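Local atomic coordinates of SusD/RagB family nutrient-binding outer membrane lipoprotein (Bacteroides vulgatus, PDB entry 4F7A), a protein that probably binds glycans such as mucin O-glycans at the outer membrane, as a SusD-like lipoprotein with a TPR-related helical fold. Residues A[72-77]-A[455-460]; A[135-140]-A[147-152]; A[468-473]-A[500-505]. One frame throughout, in Å; residues are numbered along the deposited sequence.

Interaction 1 of 3, residues A[72-77]-A[455-460]; sequences NTVYAL and TNNSNG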
loop_
_atom_site.group_PDB
_atom_site.type_symbol
_atom_site.label_atom_id
_atom_site.label_comp_id
_atom_site.label_asym_id
_atom_site.label_seq_id
_atom_site.Cartn_x
_atom_site.Cartn_y
_atom_site.Cartn_z
ATOM N N ASN A 72 19.119 -2.517 -3.060
ATOM C CA ASN A 72 17.783 -2.534 -3.649
ATOM C C ASN A 72 17.587 -1.440 -4.693
ATOM O O ASN A 72 16.922 -1.667 -5.699
ATOM C CB ASN A 72 16.693 -2.415 -2.576
ATOM C CG ASN A 72 16.347 -3.741 -1.933
ATOM O OD1 ASN A 72 17.071 -4.713 -2.088
ATOM N ND2 ASN A 72 15.226 -3.780 -1.184
ATOM N N THR A 73 18.150 -0.256 -4.436
ATOM C CA THR A 73 17.944 0.869 -5.326
ATOM C C THR A 73 18.398 0.577 -6.761
ATOM O O THR A 73 17.786 1.077 -7.713
ATOM C CB THR A 73 18.584 2.175 -4.764
ATOM O OG1 THR A 73 18.109 3.300 -5.522
ATOM C CG2 THR A 73 20.130 2.130 -4.771
ATOM N N VAL A 74 19.453 -0.225 -6.912
ATOM C CA VAL A 74 19.962 -0.631 -8.249
ATOM C C VAL A 74 19.530 -2.051 -8.598
ATOM O O VAL A 74 20.121 -2.717 -9.459
ATOM C CB VAL A 74 21.494 -0.492 -8.375
ATOM C CG1 VAL A 74 21.920 0.962 -8.374
ATOM C CG2 VAL A 74 22.264 -1.322 -7.253
ATOM N N TYR A 75 18.454 -2.504 -7.966
ATOM C CA TYR A 75 17.886 -3.821 -8.236
ATOM C C TYR A 75 18.841 -4.984 -7.922
ATOM O O TYR A 75 18.662 -6.075 -8.467
ATOM C CB TYR A 75 17.367 -3.964 -9.679
ATOM C CG TYR A 75 16.134 -3.164 -10.069
ATOM C CD1 TYR A 75 15.238 -2.651 -9.121
ATOM C CD2 TYR A 75 15.844 -2.961 -11.401
ATOM C CE1 TYR A 75 14.098 -1.959 -9.511
ATOM C CE2 TYR A 75 14.710 -2.261 -11.797
ATOM C CZ TYR A 75 13.850 -1.766 -10.858
ATOM O OH TYR A 75 12.743 -1.089 -11.292
ATOM N N ALA A 76 19.847 -4.754 -7.074
ATOM C CA ALA A 76 20.664 -5.847 -6.524
ATOM C C ALA A 76 20.003 -6.193 -5.191
ATOM O O ALA A 76 20.378 -5.702 -4.138
ATOM C CB ALA A 76 22.118 -5.409 -6.342
ATOM N N LEU A 77 18.950 -6.992 -5.260
ATOM C CA LEU A 77 18.050 -7.094 -4.132
ATOM C C LEU A 77 18.743 -7.777 -2.952
ATOM O O LEU A 77 19.370 -8.811 -3.107
ATOM C CB LEU A 77 16.779 -7.849 -4.512
ATOM C CG LEU A 77 15.905 -7.229 -5.609
ATOM C CD1 LEU A 77 14.644 -8.015 -5.784
ATOM C CD2 LEU A 77 15.528 -5.770 -5.282
ATOM N N THR A 455 20.913 2.701 -12.926
ATOM C CA THR A 455 21.798 1.534 -13.000
ATOM C C THR A 455 21.024 0.296 -12.545
ATOM O O THR A 455 20.351 0.318 -11.501
ATOM C CB THR A 455 23.040 1.723 -12.118
ATOM O OG1 THR A 455 23.848 2.798 -12.647
ATOM C CG2 THR A 455 23.876 0.420 -12.011
ATOM N N ASN A 456 21.129 -0.773 -13.325
ATOM C CA ASN A 456 20.392 -2.020 -13.088
ATOM C C ASN A 456 21.401 -3.134 -12.856
ATOM O O ASN A 456 21.960 -3.662 -13.793
ATOM C CB ASN A 456 19.471 -2.320 -14.274
ATOM C CG ASN A 456 18.620 -3.568 -14.075
ATOM O OD1 ASN A 456 18.987 -4.467 -13.320
ATOM N ND2 ASN A 456 17.508 -3.656 -14.810
ATOM N N ASN A 457 21.647 -3.457 -11.583
ATOM C CA ASN A 457 22.602 -4.500 -11.216
ATOM C C ASN A 457 21.897 -5.790 -10.812
ATOM O O ASN A 457 22.393 -6.533 -9.950
ATOM C CB ASN A 457 23.524 -4.002 -10.088
ATOM C CG ASN A 457 24.588 -3.014 -10.593
ATOM O OD1 ASN A 457 24.783 -2.873 -11.800
ATOM N ND2 ASN A 457 25.278 -2.343 -9.670
ATOM N N SER A 458 20.790 -6.093 -11.480
ATOM C CA SER A 458 20.000 -7.290 -11.166
ATOM C C SER A 458 20.505 -8.563 -11.860
ATOM O O SER A 458 19.845 -9.603 -11.792
ATOM C CB SER A 458 18.549 -7.052 -11.573
ATOM O OG SER A 458 18.420 -7.160 -12.977
ATOM N N ASN A 459 21.638 -8.469 -12.553
ATOM C CA ASN A 459 22.192 -9.617 -13.282
ATOM C C ASN A 459 21.194 -10.156 -14.311
ATOM O O ASN A 459 21.088 -11.366 -14.508
ATOM C CB ASN A 459 22.612 -10.729 -12.299
ATOM C CG ASN A 459 23.561 -11.739 -12.927
ATOM O OD1 ASN A 459 24.326 -11.403 -13.835
ATOM N ND2 ASN A 459 23.517 -12.985 -12.438
ATOM N N GLY A 460 20.456 -9.247 -14.962
ATOM C CA GLY A 460 19.469 -9.628 -15.968
ATOM C C GLY A 460 18.130 -10.162 -15.442
ATOM O O GLY A 460 17.260 -10.510 -16.246
#
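Val-74 and Asn-457 share the one hydrogen bond that joins 72-77 to 455-460: Asn-457 N donates to Val-74 O over 2.7 Å, with 159° at the hydrogen and the donor nearly along the C=O axis. Around this bond the side chains meet by van der Waals contact. Val-74 lies alongside two residues of the other loop, CG1 at 4.0 Å from Thr-455 CB and CG2 at 4.0 Å from Asn-457 ND2. Tyr-75 turns a ring edge to Asn-456: CD2 is 3.9 Å from Asn-456 ND2, and the amide stands steeply to the ring, 82° between planes. Nearer the backbone, Tyr-75 CB lies 3.8 Å from Ser-458 CB.

A second shell fixes that amide. Asn-456 CG is anti to the backbone N (chi1 -177°), and OD1 accepts from Ser-458 N at 3.0 Å, in the carbonyl plane, closing an Asx turn. Asn-456 ND2 is bonded to Ile-462 O and Thr-464 OG1. On the other loop, the Tyr-75 side chain also packs on Val-453, Ile-462 and Met-467.

Thr-455 O, buried here, has no conventional partner in the model; Val-74 CA approaches it at 3.4 Å in a CA-H...O contact. No charged side chain belongs to either segment, so the join rests on one main-chain hydrogen bond and van der Waals fit.

Interaction 2 of 3, residues A[135-140]-A[147-152]; sequences IVYSKF and SVDTQE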
loop_
_atom_site.group_PDB
_atom_site.type_symbol
_atom_site.label_atom_id
_atom_site.label_comp_id
_atom_site.label_asym_id
_atom_site.label_seq_id
_atom_site.Cartn_x
_atom_site.Cartn_y
_atom_site.Cartn_z
ATOM N N ILE A 135 1.173 -17.280 -1.540
ATOM C CA ILE A 135 1.377 -17.214 -0.092
ATOM C C ILE A 135 0.730 -18.411 0.573
ATOM O O ILE A 135 0.019 -19.190 -0.070
ATOM C CB ILE A 135 0.792 -15.912 0.512
ATOM C CG1 ILE A 135 -0.733 -15.823 0.326
ATOM C CG2 ILE A 135 1.505 -14.640 -0.092
ATOM C CD1 ILE A 135 -1.432 -14.700 1.211
ATOM N N VAL A 136 0.969 -18.554 1.870
ATOM C CA VAL A 136 0.217 -19.483 2.686
ATOM C C VAL A 136 -0.954 -18.715 3.309
ATOM O O VAL A 136 -0.741 -17.737 4.060
ATOM C CB VAL A 136 1.092 -20.135 3.789
ATOM C CG1 VAL A 136 0.239 -21.034 4.673
ATOM C CG2 VAL A 136 2.233 -20.945 3.171
ATOM N N TYR A 137 -2.184 -19.132 2.996
ATOM C CA TYR A 137 -3.366 -18.436 3.502
ATOM C C TYR A 137 -4.523 -19.377 3.751
ATOM O O TYR A 137 -4.779 -19.752 4.915
ATOM C CB TYR A 137 -3.757 -17.277 2.574
ATOM C CG TYR A 137 -4.827 -16.392 3.143
ATOM C CD1 TYR A 137 -4.516 -15.426 4.088
ATOM C CD2 TYR A 137 -6.152 -16.523 2.752
ATOM C CE1 TYR A 137 -5.512 -14.637 4.670
ATOM C CE2 TYR A 137 -7.152 -15.714 3.305
ATOM C CZ TYR A 137 -6.816 -14.771 4.260
ATOM O OH TYR A 137 -7.770 -13.961 4.812
ATOM N N SER A 138 -5.213 -19.808 2.692
ATOM C CA SER A 138 -6.444 -20.603 2.896
ATOM C C SER A 138 -6.149 -21.929 3.581
ATOM O O SER A 138 -7.017 -22.497 4.261
ATOM C CB SER A 138 -7.196 -20.830 1.570
ATOM O OG SER A 138 -6.545 -21.805 0.784
ATOM N N LYS A 139 -4.924 -22.425 3.451
ATOM C CA LYS A 139 -4.585 -23.714 4.054
ATOM C C LYS A 139 -3.774 -23.605 5.359
ATOM O O LYS A 139 -3.345 -24.612 5.906
ATOM C CB LYS A 139 -3.890 -24.590 3.028
ATOM C CG LYS A 139 -4.843 -24.906 1.862
ATOM C CD LYS A 139 -4.231 -25.780 0.776
ATOM C CE LYS A 139 -3.298 -24.982 -0.123
ATOM N NZ LYS A 139 -2.732 -25.777 -1.316
ATOM N N PHE A 140 -3.590 -22.392 5.861
ATOM C CA PHE A 140 -2.830 -22.200 7.097
ATOM C C PHE A 140 -3.449 -22.996 8.250
ATOM O O PHE A 140 -4.668 -23.016 8.426
ATOM C CB PHE A 140 -2.746 -20.726 7.464
ATOM C CG PHE A 140 -1.862 -20.448 8.654
ATOM C CD1 PHE A 140 -0.477 -20.339 8.501
ATOM C CD2 PHE A 140 -2.408 -20.306 9.925
ATOM C CE1 PHE A 140 0.354 -20.083 9.594
ATOM C CE2 PHE A 140 -1.588 -20.049 11.031
ATOM C CZ PHE A 140 -0.211 -19.938 10.870
ATOM N N SER A 147 0.828 -26.485 1.256
ATOM C CA SER A 147 0.337 -25.378 2.077
ATOM C C SER A 147 0.059 -24.086 1.294
ATOM O O SER A 147 -0.457 -23.100 1.848
ATOM C CB SER A 147 1.403 -25.080 3.134
ATOM O OG SER A 147 2.690 -24.886 2.496
ATOM N N VAL A 148 0.407 -24.079 0.013
ATOM C CA VAL A 148 0.488 -22.844 -0.760
ATOM C C VAL A 148 -0.802 -22.534 -1.523
ATOM O O VAL A 148 -1.389 -23.413 -2.173
ATOM C CB VAL A 148 1.675 -22.924 -1.760
ATOM C CG1 VAL A 148 1.672 -21.731 -2.747
ATOM C CG2 VAL A 148 2.986 -22.960 -0.988
ATOM N N ASP A 149 -1.234 -21.281 -1.443
ATOM C CA ASP A 149 -2.239 -20.744 -2.370
ATOM C C ASP A 149 -1.541 -20.037 -3.529
ATOM O O ASP A 149 -0.677 -19.201 -3.294
ATOM C CB ASP A 149 -3.091 -19.646 -1.723
ATOM C CG ASP A 149 -4.038 -20.130 -0.689
ATOM O OD1 ASP A 149 -4.241 -21.353 -0.539
ATOM O OD2 ASP A 149 -4.614 -19.233 -0.007
ATOM N N THR A 150 -1.971 -20.282 -4.765
ATOM C CA THR A 150 -1.644 -19.354 -5.867
ATOM C C THR A 150 -2.235 -17.982 -5.508
ATOM O O THR A 150 -3.128 -17.888 -4.646
ATOM C CB THR A 150 -2.229 -19.809 -7.220
ATOM O OG1 THR A 150 -3.645 -19.702 -7.157
ATOM C CG2 THR A 150 -1.831 -21.289 -7.557
ATOM N N GLN A 151 -1.737 -16.911 -6.115
ATOM C CA GLN A 151 -2.309 -15.598 -5.842
ATOM C C GLN A 151 -3.806 -15.557 -6.144
ATOM O O GLN A 151 -4.562 -14.922 -5.407
ATOM C CB GLN A 151 -1.586 -14.500 -6.618
ATOM C CG GLN A 151 -2.094 -13.090 -6.314
ATOM C CD GLN A 151 -1.189 -12.021 -6.907
ATOM O OE1 GLN A 151 -1.245 -11.768 -8.117
ATOM N NE2 GLN A 151 -0.373 -11.355 -6.052
ATOM N N GLU A 152 -4.224 -16.206 -7.226
ATOM C CA GLU A 152 -5.647 -16.261 -7.582
ATOM C C GLU A 152 -6.460 -16.893 -6.448
ATOM O O GLU A 152 -7.510 -16.400 -6.079
ATOM C CB GLU A 152 -5.846 -17.056 -8.869
ATOM C CG GLU A 152 -7.314 -17.162 -9.319
ATOM C CD GLU A 152 -7.463 -17.836 -10.670
ATOM O OE1 GLU A 152 -6.511 -18.476 -11.140
ATOM O OE2 GLU A 152 -8.538 -17.712 -11.263
HETATM O O HOH W 1 -2.675 -21.661 1.709
#
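Asp-149 and Ser-138 face each other across the contact, the carboxylate gripping the serine at two points. Ser-138 OG donates to Asp-149 OD1 at 2.7 Å, and Ser-138 N to Asp-149 OD2 at 2.8 Å, the latter almost linear (171°). Both oxygens are met on their syn sides, the hydroxyl nearer the carboxylate plane than the amide. Asp-149 CG is anti to the carbonyl carbon (chi1 -71°), on the side of its own backbone N, and its two oxygens reach Ser-138. Tyr-137 crosses the carboxylate obliquely, its ring plane turned 66° from it, and Tyr-137 CB comes within 3.3 Å of Asp-149 OD2. Tyr-137 OH is hydrogen-bonded to Asp-161 OD2.

Lys-139 is the third residue of the type I beta turn from Tyr-137 to Phe-140; its chain bends at chi3, and NZ bonds to Val-148 O at 2.9 Å from above the carbonyl plane, and also to Asn-146 O. Val-136 packs on the backbone instead, CG1 at 3.6 Å from Ser-147 O. Water 1 bridges the two segments: it accepts from Tyr-137 N and Lys-139 N, and donates to Ser-147 O at 2.6 Å and, weakly, to Asp-149 OD1.

Ile-135 and Asp-149 form a single antiparallel hydrogen-bonded bridge, Asp-149 N to Ile-135 O at 2.8 Å and Ile-135 N to Asp-149 O at 3.2 Å. The whole forms a compact connection between helix 111-132, which Tyr-137 packs against, and helix 151-174, which starts just after the N-cap residue Thr-150; helix 482-492 meets Val-136 and Val-148.

Interaction 3 of 3, residues A[468-473]-A[500-505]; sequences IRRLPF and TRLWWD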
loop_
_atom_site.group_PDB
_atom_site.type_symbol
_atom_site.label_atom_id
_atom_site.label_comp_id
_atom_site.label_asym_id
_atom_site.label_seq_id
_atom_site.Cartn_x
_atom_site.Cartn_y
_atom_site.Cartn_z
ATOM N N ILE A 468 10.736 -3.521 -11.659
ATOM C CA ILE A 468 10.580 -4.601 -10.693
ATOM C C ILE A 468 9.091 -4.981 -10.553
ATOM O O ILE A 468 8.196 -4.106 -10.522
ATOM C CB ILE A 468 11.255 -4.231 -9.333
ATOM C CG1 ILE A 468 11.184 -5.405 -8.364
ATOM C CG2 ILE A 468 10.642 -2.950 -8.686
ATOM C CD1 ILE A 468 12.036 -5.181 -7.064
ATOM N N ARG A 469 8.836 -6.289 -10.526
ATOM C CA ARG A 469 7.479 -6.829 -10.555
ATOM C C ARG A 469 7.004 -7.389 -9.211
ATOM O O ARG A 469 5.807 -7.579 -9.008
ATOM C CB ARG A 469 7.398 -7.961 -11.582
ATOM C CG ARG A 469 7.690 -7.589 -13.032
ATOM C CD ARG A 469 6.589 -6.695 -13.628
ATOM N NE ARG A 469 6.843 -5.276 -13.406
ATOM C CZ ARG A 469 5.907 -4.323 -13.371
ATOM N NH1 ARG A 469 4.616 -4.650 -13.429
ATOM N NH2 ARG A 469 6.261 -3.037 -13.224
ATOM N N ARG A 470 7.954 -7.722 -8.339
ATOM C CA ARG A 470 7.681 -8.423 -7.096
ATOM C C ARG A 470 8.968 -8.515 -6.306
ATOM O O ARG A 470 10.050 -8.215 -6.810
ATOM C CB ARG A 470 7.167 -9.850 -7.360
ATOM C CG ARG A 470 8.203 -10.782 -8.019
ATOM C CD ARG A 470 7.652 -12.137 -8.333
ATOM N NE ARG A 470 7.485 -12.980 -7.159
ATOM C CZ ARG A 470 8.419 -13.779 -6.635
ATOM N NH1 ARG A 470 9.640 -13.873 -7.166
ATOM N NH2 ARG A 470 8.110 -14.526 -5.574
ATOM N N LEU A 471 8.849 -8.974 -5.070
ATOM C CA LEU A 471 10.015 -9.379 -4.292
ATOM C C LEU A 471 10.153 -10.891 -4.322
ATOM O O LEU A 471 9.150 -11.623 -4.334
ATOM C CB LEU A 471 9.907 -8.899 -2.837
ATOM C CG LEU A 471 9.808 -7.378 -2.639
ATOM C CD1 LEU A 471 9.878 -7.060 -1.126
ATOM C CD2 LEU A 471 10.869 -6.597 -3.452
ATOM N N PRO A 472 11.391 -11.385 -4.320
ATOM C CA PRO A 472 11.566 -12.851 -4.236
ATOM C C PRO A 472 11.039 -13.432 -2.936
ATOM O O PRO A 472 10.957 -12.729 -1.943
ATOM C CB PRO A 472 13.084 -13.045 -4.313
ATOM C CG PRO A 472 13.599 -11.772 -4.936
ATOM C CD PRO A 472 12.675 -10.682 -4.422
ATOM N N PHE A 473 10.699 -14.715 -2.953
ATOM C CA PHE A 473 10.277 -15.400 -1.749
ATOM C C PHE A 473 11.344 -15.346 -0.638
ATOM O O PHE A 473 12.545 -15.178 -0.893
ATOM C CB PHE A 473 9.926 -16.866 -2.042
ATOM C CG PHE A 473 8.784 -17.055 -2.983
ATOM C CD1 PHE A 473 7.523 -16.594 -2.648
ATOM C CD2 PHE A 473 8.948 -17.770 -4.167
ATOM C CE1 PHE A 473 6.466 -16.790 -3.483
ATOM C CE2 PHE A 473 7.895 -17.965 -5.023
ATOM C CZ PHE A 473 6.630 -17.459 -4.670
ATOM N N THR A 500 9.504 -11.526 -12.470
ATOM C CA THR A 500 8.326 -12.335 -12.764
ATOM C C THR A 500 7.025 -11.632 -12.363
ATOM O O THR A 500 6.846 -11.257 -11.208
ATOM C CB THR A 500 8.420 -13.675 -12.061
ATOM O OG1 THR A 500 9.524 -14.396 -12.613
ATOM C CG2 THR A 500 7.126 -14.475 -12.236
ATOM N N ARG A 501 6.118 -11.462 -13.320
ATOM C CA ARG A 501 4.846 -10.822 -13.059
ATOM C C ARG A 501 3.955 -11.653 -12.132
ATOM O O ARG A 501 3.807 -12.884 -12.304
ATOM C CB ARG A 501 4.077 -10.557 -14.372
ATOM C CG ARG A 501 4.718 -9.540 -15.285
ATOM C CD ARG A 501 3.818 -9.238 -16.452
ATOM N NE ARG A 501 4.513 -8.475 -17.483
ATOM C CZ ARG A 501 4.686 -7.157 -17.482
ATOM N NH1 ARG A 501 4.224 -6.378 -16.502
ATOM N NH2 ARG A 501 5.338 -6.601 -18.492
ATOM N N LEU A 502 3.305 -10.959 -11.200
ATOM C CA LEU A 502 2.280 -11.588 -10.374
ATOM C C LEU A 502 1.014 -11.817 -11.185
ATOM O O LEU A 502 0.859 -11.254 -12.273
ATOM C CB LEU A 502 2.018 -10.745 -9.134
ATOM C CG LEU A 502 3.265 -10.548 -8.273
ATOM C CD1 LEU A 502 2.915 -9.783 -7.008
ATOM C CD2 LEU A 502 3.927 -11.921 -7.956
ATOM N N TRP A 503 0.141 -12.685 -10.679
ATOM C CA TRP A 503 -1.086 -13.063 -11.364
ATOM C C TRP A 503 -1.918 -11.851 -11.829
ATOM O O TRP A 503 -2.387 -11.818 -12.975
ATOM C CB TRP A 503 -1.923 -13.995 -10.470
ATOM C CG TRP A 503 -3.328 -14.290 -10.978
ATOM C CD1 TRP A 503 -3.688 -15.095 -12.030
ATOM C CD2 TRP A 503 -4.544 -13.781 -10.430
ATOM N NE1 TRP A 503 -5.066 -15.119 -12.153
ATOM C CE2 TRP A 503 -5.611 -14.318 -11.186
ATOM C CE3 TRP A 503 -4.841 -12.956 -9.344
ATOM C CZ2 TRP A 503 -6.951 -14.038 -10.890
ATOM C CZ3 TRP A 503 -6.176 -12.652 -9.069
ATOM C CH2 TRP A 503 -7.210 -13.199 -9.832
ATOM N N TRP A 504 -2.086 -10.852 -10.969
ATOM C CA TRP A 504 -2.890 -9.669 -11.339
ATOM C C TRP A 504 -2.222 -8.669 -12.261
ATOM O O TRP A 504 -2.876 -7.727 -12.715
ATOM C CB TRP A 504 -3.479 -8.948 -10.129
ATOM C CG TRP A 504 -2.558 -8.617 -8.968
ATOM C CD1 TRP A 504 -2.695 -9.079 -7.685
ATOM C CD2 TRP A 504 -1.451 -7.698 -8.933
ATOM N NE1 TRP A 504 -1.741 -8.536 -6.876
ATOM C CE2 TRP A 504 -0.953 -7.694 -7.612
ATOM C CE3 TRP A 504 -0.824 -6.902 -9.879
ATOM C CZ2 TRP A 504 0.112 -6.900 -7.221
ATOM C CZ3 TRP A 504 0.239 -6.140 -9.512
ATOM C CH2 TRP A 504 0.720 -6.147 -8.186
ATOM N N ASP A 505 -0.957 -8.909 -12.571
ATOM C CA ASP A 505 -0.134 -8.054 -13.425
ATOM C C ASP A 505 -0.111 -8.691 -14.812
ATOM O O ASP A 505 0.608 -9.672 -15.042
ATOM C CB ASP A 505 1.282 -7.978 -12.822
ATOM C CG ASP A 505 2.266 -7.185 -13.659
ATOM O OD1 ASP A 505 1.893 -6.690 -14.749
ATOM O OD2 ASP A 505 3.425 -7.062 -13.210
HETATM O O HOH W 2 3.787 -8.190 -10.785
#
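Arg-470 and Leu-502 cross at about a right angle in the tightly packed part of the contact. Arg-470 CD lies 3.8 Å from Leu-502 CD2 and 3.1 Å from Thr-500 O, a close approach of methylene to carbonyl. Beyond CD the guanidinium is anchored by Asp-496 in a salt bridge and by Tyr-132 O, while Arg-470 NH2 sits over the centre of the Phe-473 ring.

A salt-bridge network forms the second part, where the loop after helix 482-492 makes a type I turn from Leu-502 to Asp-505 beside the loop that leads into helix 475-480. Arg-469 NH1 donates to Asp-505 OD2 at 2.7 Å, in its own guanidinium plane but from above the carboxylate plane, the guanidinium and carboxylate planes 66° apart. Water 2 also donates to OD2, and joins Arg-469 O to Leu-502 N.

The looser side is at Arg-501, which is partly exposed while Arg-469 and Asp-505 are buried. Arg-501 NH1 reaches Asp-505 OD1 at 2.9 Å, whereas its bond to OD2 is weak. The two like-charged groups approach, Arg-469 NH1 at 3.5 Å from Arg-501 NH1, a repulsion that the shared carboxylate would offset.

Interaction 3 lies between the other two, its centre about 15 Å from that of interaction 1 and about 16 Å from that of interaction 2. It touches both. Tyr-75 OH meets Ile-468 N at 3.2 Å, a probable hydrogen bond, and Leu-77 packs on Pro-472. On the other flank Gln-151 OE1 accepts, probably, from Trp-504 N at 3.1 Å. Interactions 1 and 2 do not touch; their nearest atoms are about 15 Å apart. Bound sodium lies about 10 Å from the side chain of Asn-456 and about 9 Å from that of Arg-501, too far for either to coordinate it. A glycerol, probably from the crystallisation liquor, lies about 4 Å from the side chain of Val-136.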